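Local coordinates for protein beta-n-acetylhexosaminidase (Streptococcus pneumoniae, PDB 4AZI) that hydrolyses terminal beta-linked N-acetylhexosamine residues as a family 20 glycoside hydrolase module of the pneumococcal exo-beta-D-N-acetylglucosaminidase StrH, at residues Ala350-Tyr361 / Asn394-Leu405. The protein carries 2 engineered substitutions. Numbering follows the deposited sequence.
Sequences ADHNKDYFRANY and NYNLNRNKQAEL
Y361 meets N394 through its phenol: OH donates to N394 O at 2.6 Å, close to the ring plane, and accepts from L397 N at 2.9 Å, so two bonds fix the hydroxyl within the turn 394-397. The Asx turn of N394, whose OD1 takes N396 N, shapes that bend. Y395 O receives R358 NH2 on a lone pair, while NH2 also sits over one face of the Y361 ring, offset toward its rim; a water joins R358 NE to Y395 O and L397 O. L397 O also accepts A359 N almost straight, at 176°, and R358 and N398 form a single backbone bridge. N398 OD1 takes N400 N in a second Asx turn, and its ND2 reaches D355 O through another water. R399 N bonds to F357 O at 2.7 Å, and its side chain, with CG anti to the backbone N (chi1 -160°), runs extended past A350 to D351. R399 NE and NH2 both grip D351 OD1, 2.8 Å each, a side-on salt bridge with OD1 in the guanidinium plane. At the start of helix 402-414, the Q402 amide pairs with the N360 backbone: OE1 accepts N and NE2 donates to O. L405 CD2 sits over the opposite face of the Y361 ring, a CH-pi contact 3.6 Å from the centroid and 11° off the normal. Together these contacts tie the C-terminal helical extension to the segment leaving helix 339-352, the last helix of the TIM barrel, remote from the inhibitor pocket.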
loop_
_atom_site.group_PDB
_atom_site.type_symbol
_atom_site.label_atom_id
_atom_site.label_comp_id
_atom_site.label_asym_id
_atom_site.label_seq_id
_atom_site.Cartn_x
_atom_site.Cartn_y
_atom_site.Cartn_z
ATOM N N ALA A 350 -5.257 -15.661 -5.711
ATOM C CA ALA A 350 -4.136 -16.584 -5.890
ATOM C C ALA A 350 -4.544 -17.793 -6.739
ATOM O O ALA A 350 -3.812 -18.187 -7.649
ATOM C CB ALA A 350 -3.579 -17.029 -4.546
ATOM N N ASP A 351 -5.716 -18.359 -6.448
ATOM C CA ASP A 351 -6.209 -19.544 -7.165
ATOM C C ASP A 351 -6.492 -19.308 -8.645
ATOM O O ASP A 351 -6.284 -20.201 -9.469
ATOM C CB ASP A 351 -7.443 -20.134 -6.475
ATOM C CG ASP A 351 -7.084 -20.979 -5.270
ATOM O OD1 ASP A 351 -5.890 -21.314 -5.104
ATOM O OD2 ASP A 351 -7.989 -21.311 -4.482
ATOM N N HIS A 352 -6.963 -18.113 -8.978
ATOM C CA HIS A 352 -7.225 -17.754 -10.369
ATOM C C HIS A 352 -5.970 -17.442 -11.140
ATOM O O HIS A 352 -6.000 -17.362 -12.366
ATOM C CB HIS A 352 -8.200 -16.581 -10.448
ATOM C CG HIS A 352 -9.640 -16.970 -10.225
ATOM N ND1 HIS A 352 -10.275 -17.883 -10.992
ATOM C CD2 HIS A 352 -10.575 -16.519 -9.298
ATOM C CE1 HIS A 352 -11.545 -18.017 -10.567
ATOM N NE2 HIS A 352 -11.727 -17.182 -9.531
ATOM N N ASN A 353 -4.856 -17.258 -10.432
ATOM C CA ASN A 353 -3.592 -16.842 -11.055
ATOM C C ASN A 353 -2.392 -17.666 -10.583
ATOM O O ASN A 353 -1.364 -17.105 -10.183
ATOM C CB ASN A 353 -3.337 -15.361 -10.770
ATOM C CG ASN A 353 -4.303 -14.453 -11.495
ATOM O OD1 ASN A 353 -4.226 -14.303 -12.710
ATOM N ND2 ASN A 353 -5.199 -13.819 -10.748
ATOM N N LYS A 354 -2.519 -18.992 -10.653
ATOM C CA LYS A 354 -1.523 -19.907 -10.075
ATOM C C LYS A 354 -0.120 -19.802 -10.688
ATOM O O LYS A 354 0.863 -20.118 -10.024
ATOM C CB LYS A 354 -2.017 -21.350 -10.125
ATOM C CG LYS A 354 -3.130 -21.665 -9.135
ATOM C CD LYS A 354 -3.505 -23.137 -9.210
ATOM C CE LYS A 354 -4.632 -23.477 -8.251
ATOM N NZ LYS A 354 -5.954 -23.072 -8.804
ATOM N N ASP A 355 -0.043 -19.367 -11.945
ATOM C CA ASP A 355 1.231 -19.107 -12.628
ATOM C C ASP A 355 2.029 -17.953 -12.019
ATOM O O ASP A 355 3.256 -17.924 -12.110
ATOM C CB ASP A 355 1.004 -18.834 -14.123
ATOM C CG ASP A 355 -0.297 -18.083 -14.401
ATOM O OD1 ASP A 355 -1.281 -18.257 -13.641
ATOM O OD2 ASP A 355 -0.343 -17.331 -15.395
ATOM N N TYR A 356 1.328 -17.002 -11.406
ATOM C CA TYR A 356 1.970 -15.820 -10.838
ATOM C C TYR A 356 2.342 -15.967 -9.368
ATOM O O TYR A 356 3.310 -15.368 -8.909
ATOM C CB TYR A 356 1.087 -14.584 -11.036
ATOM C CG TYR A 356 1.047 -14.118 -12.474
ATOM C CD1 TYR A 356 2.037 -13.279 -12.984
ATOM C CD2 TYR A 356 0.024 -14.526 -13.328
ATOM C CE1 TYR A 356 2.005 -12.861 -14.301
ATOM C CE2 TYR A 356 -0.016 -14.109 -14.647
ATOM C CZ TYR A 356 0.975 -13.279 -15.120
ATOM O OH TYR A 356 0.934 -12.873 -16.427
ATOM N N PHE A 357 1.571 -16.766 -8.642
ATOM C CA PHE A 357 1.765 -16.938 -7.208
ATOM C C PHE A 357 2.676 -18.105 -6.872
ATOM O O PHE A 357 2.621 -19.155 -7.519
ATOM C CB PHE A 357 0.408 -17.091 -6.516
ATOM C CG PHE A 357 -0.379 -15.811 -6.454
ATOM C CD1 PHE A 357 -1.003 -15.300 -7.592
ATOM C CD2 PHE A 357 -0.472 -15.096 -5.265
ATOM C CE1 PHE A 357 -1.716 -14.111 -7.538
ATOM C CE2 PHE A 357 -1.187 -13.906 -5.205
ATOM C CZ PHE A 357 -1.811 -13.413 -6.341
ATOM N N ARG A 358 3.505 -17.920 -5.848
ATOM C CA ARG A 358 4.397 -18.974 -5.372
ATOM C C ARG A 358 3.622 -20.116 -4.739
ATOM O O ARG A 358 2.509 -19.925 -4.224
ATOM C CB ARG A 358 5.393 -18.432 -4.335
ATOM C CG ARG A 358 6.518 -17.578 -4.903
ATOM C CD ARG A 358 7.523 -17.224 -3.818
ATOM N NE ARG A 358 8.564 -18.241 -3.683
ATOM C CZ ARG A 358 9.430 -18.324 -2.671
ATOM N NH1 ARG A 358 9.389 -17.450 -1.666
ATOM N NH2 ARG A 358 10.345 -19.292 -2.665
ATOM N N ALA A 359 4.222 -21.305 -4.786
ATOM C CA ALA A 359 3.796 -22.423 -3.950
ATOM C C ALA A 359 3.989 -22.048 -2.477
ATOM O O ALA A 359 4.619 -21.036 -2.162
ATOM C CB ALA A 359 4.599 -23.667 -4.301
ATOM N N ASN A 360 3.430 -22.849 -1.576
ATOM C CA ASN A 360 3.548 -22.602 -0.145
ATOM C C ASN A 360 4.814 -23.239 0.414
ATOM O O ASN A 360 4.927 -24.466 0.480
ATOM C CB ASN A 360 2.303 -23.111 0.592
ATOM C CG ASN A 360 2.353 -22.869 2.091
ATOM O OD1 ASN A 360 3.310 -22.303 2.630
ATOM N ND2 ASN A 360 1.307 -23.302 2.779
ATOM N N TYR A 361 5.744 -22.387 0.834
ATOM C CA TYR A 361 7.066 -22.810 1.287
ATOM C C TYR A 361 7.215 -22.891 2.802
ATOM O O TYR A 361 8.328 -23.068 3.307
ATOM C CB TYR A 361 8.146 -21.897 0.681
ATOM C CG TYR A 361 8.497 -22.311 -0.725
ATOM C CD1 TYR A 361 9.459 -23.293 -0.956
ATOM C CD2 TYR A 361 7.844 -21.750 -1.825
ATOM C CE1 TYR A 361 9.774 -23.699 -2.240
ATOM C CE2 TYR A 361 8.150 -22.148 -3.114
ATOM C CZ TYR A 361 9.114 -23.128 -3.311
ATOM O OH TYR A 361 9.422 -23.536 -4.583
ATOM N N ASN A 394 13.408 -27.369 -4.614
ATOM C CA ASN A 394 13.173 -26.401 -5.685
ATOM C C ASN A 394 12.477 -25.177 -5.098
ATOM O O ASN A 394 11.322 -25.264 -4.670
ATOM C CB ASN A 394 12.316 -27.027 -6.794
ATOM C CG ASN A 394 12.205 -26.150 -8.035
ATOM O OD1 ASN A 394 12.406 -24.936 -7.985
ATOM N ND2 ASN A 394 11.857 -26.771 -9.161
ATOM N N TYR A 395 13.183 -24.045 -5.082
ATOM C CA TYR A 395 12.646 -22.803 -4.513
ATOM C C TYR A 395 11.851 -21.960 -5.521
ATOM O O TYR A 395 11.322 -20.902 -5.175
ATOM C CB TYR A 395 13.767 -21.985 -3.854
ATOM C CG TYR A 395 14.301 -22.635 -2.594
ATOM C CD1 TYR A 395 13.704 -22.387 -1.359
ATOM C CD2 TYR A 395 15.391 -23.510 -2.638
ATOM C CE1 TYR A 395 14.181 -22.981 -0.200
ATOM C CE2 TYR A 395 15.874 -24.113 -1.479
ATOM C CZ TYR A 395 15.265 -23.842 -0.266
ATOM O OH TYR A 395 15.728 -24.428 0.893
ATOM N N ASN A 396 11.721 -22.467 -6.744
ATOM C CA ASN A 396 11.140 -21.709 -7.850
ATOM C C ASN A 396 9.738 -22.153 -8.277
ATOM O O ASN A 396 9.297 -21.824 -9.379
ATOM C CB ASN A 396 12.078 -21.761 -9.065
ATOM C CG ASN A 396 13.515 -21.431 -8.716
ATOM O OD1 ASN A 396 13.791 -20.482 -7.988
ATOM N ND2 ASN A 396 14.439 -22.210 -9.251
ATOM N N LEU A 397 9.044 -22.901 -7.416
ATOM C CA LEU A 397 7.752 -23.485 -7.788
ATOM C C LEU A 397 6.577 -22.525 -7.580
ATOM O O LEU A 397 6.519 -21.803 -6.583
ATOM C CB LEU A 397 7.514 -24.820 -7.055
ATOM C CG LEU A 397 8.505 -25.955 -7.390
ATOM C CD1 LEU A 397 8.398 -27.097 -6.392
ATOM C CD2 LEU A 397 8.319 -26.467 -8.814
ATOM N N ASN A 398 5.659 -22.514 -8.545
ATOM C CA ASN A 398 4.459 -21.685 -8.457
ATOM C C ASN A 398 3.312 -22.466 -7.822
ATOM O O ASN A 398 3.469 -23.650 -7.502
ATOM C CB ASN A 398 4.083 -21.062 -9.818
ATOM C CG ASN A 398 3.649 -22.088 -10.862
ATOM O OD1 ASN A 398 3.030 -23.103 -10.550
ATOM N ND2 ASN A 398 3.957 -21.802 -12.119
ATOM N N ARG A 399 2.171 -21.806 -7.649
ATOM C CA ARG A 399 1.005 -22.396 -6.975
ATOM C C ARG A 399 0.406 -23.643 -7.689
ATOM O O ARG A 399 -0.317 -24.433 -7.079
ATOM C CB ARG A 399 -0.052 -21.308 -6.731
ATOM C CG ARG A 399 -1.075 -21.641 -5.657
ATOM C CD ARG A 399 -1.919 -20.436 -5.258
ATOM N NE ARG A 399 -3.144 -20.862 -4.575
ATOM C CZ ARG A 399 -3.218 -21.219 -3.291
ATOM N NH1 ARG A 399 -2.141 -21.195 -2.518
ATOM N NH2 ARG A 399 -4.375 -21.609 -2.778
ATOM N N ASN A 400 0.731 -23.835 -8.962
ATOM C CA ASN A 400 0.329 -25.053 -9.673
ATOM C C ASN A 400 1.014 -26.318 -9.166
ATOM O O ASN A 400 0.530 -27.424 -9.408
ATOM C CB ASN A 400 0.591 -24.916 -11.171
ATOM C CG ASN A 400 -0.401 -24.002 -11.850
ATOM O OD1 ASN A 400 -1.605 -24.224 -11.774
ATOM N ND2 ASN A 400 0.101 -22.961 -12.517
ATOM N N LYS A 401 2.126 -26.145 -8.450
ATOM C CA LYS A 401 3.030 -27.255 -8.138
ATOM C C LYS A 401 3.221 -27.542 -6.643
ATOM O O LYS A 401 4.331 -27.876 -6.203
ATOM C CB LYS A 401 4.388 -27.025 -8.813
ATOM C CG LYS A 401 4.335 -26.975 -10.331
ATOM C CD LYS A 401 3.986 -28.330 -10.933
ATOM C CE LYS A 401 3.586 -28.205 -12.400
ATOM N NZ LYS A 401 4.753 -27.886 -13.267
ATOM N N GLN A 402 2.142 -27.437 -5.872
ATOM C CA GLN A 402 2.212 -27.720 -4.437
ATOM C C GLN A 402 2.528 -29.189 -4.161
ATOM O O GLN A 402 3.417 -29.494 -3.368
ATOM C CB GLN A 402 0.922 -27.308 -3.717
ATOM C CG GLN A 402 1.062 -27.245 -2.203
ATOM C CD GLN A 402 2.189 -26.329 -1.752
ATOM O OE1 GLN A 402 2.340 -25.214 -2.254
ATOM N NE2 GLN A 402 2.989 -26.799 -0.805
ATOM N N ALA A 403 1.795 -30.086 -4.817
ATOM C CA ALA A 403 2.013 -31.525 -4.678
ATOM C C ALA A 403 3.485 -31.871 -4.910
ATOM O O ALA A 403 4.090 -32.613 -4.130
ATOM C CB ALA A 403 1.115 -32.290 -5.639
ATOM N N GLU A 404 4.055 -31.284 -5.960
ATOM C CA GLU A 404 5.445 -31.494 -6.342
ATOM C C GLU A 404 6.409 -31.011 -5.256
ATOM O O GLU A 404 7.344 -31.729 -4.896
ATOM C CB GLU A 404 5.731 -30.816 -7.695
ATOM C CG GLU A 404 5.057 -31.473 -8.908
ATOM C CD GLU A 404 3.552 -31.211 -9.028
ATOM O OE1 GLU A 404 2.945 -30.571 -8.140
ATOM O OE2 GLU A 404 2.959 -31.658 -10.037
ATOM N N LEU A 405 6.167 -29.812 -4.722
ATOM C CA LEU A 405 6.943 -29.297 -3.586
ATOM C C LEU A 405 6.791 -30.170 -2.333
ATOM O O LEU A 405 7.773 -30.444 -1.640
ATOM C CB LEU A 405 6.562 -27.848 -3.259
ATOM C CG LEU A 405 7.280 -27.162 -2.088
ATOM C CD1 LEU A 405 8.796 -27.172 -2.252
ATOM C CD2 LEU A 405 6.775 -25.739 -1.919
HETATM O O HOH W 1 4.732 -19.587 -13.584
HETATM O O HOH W 2 0.761 -21.135 -2.714
HETATM O O HOH W 3 8.697 -19.826 -5.929
#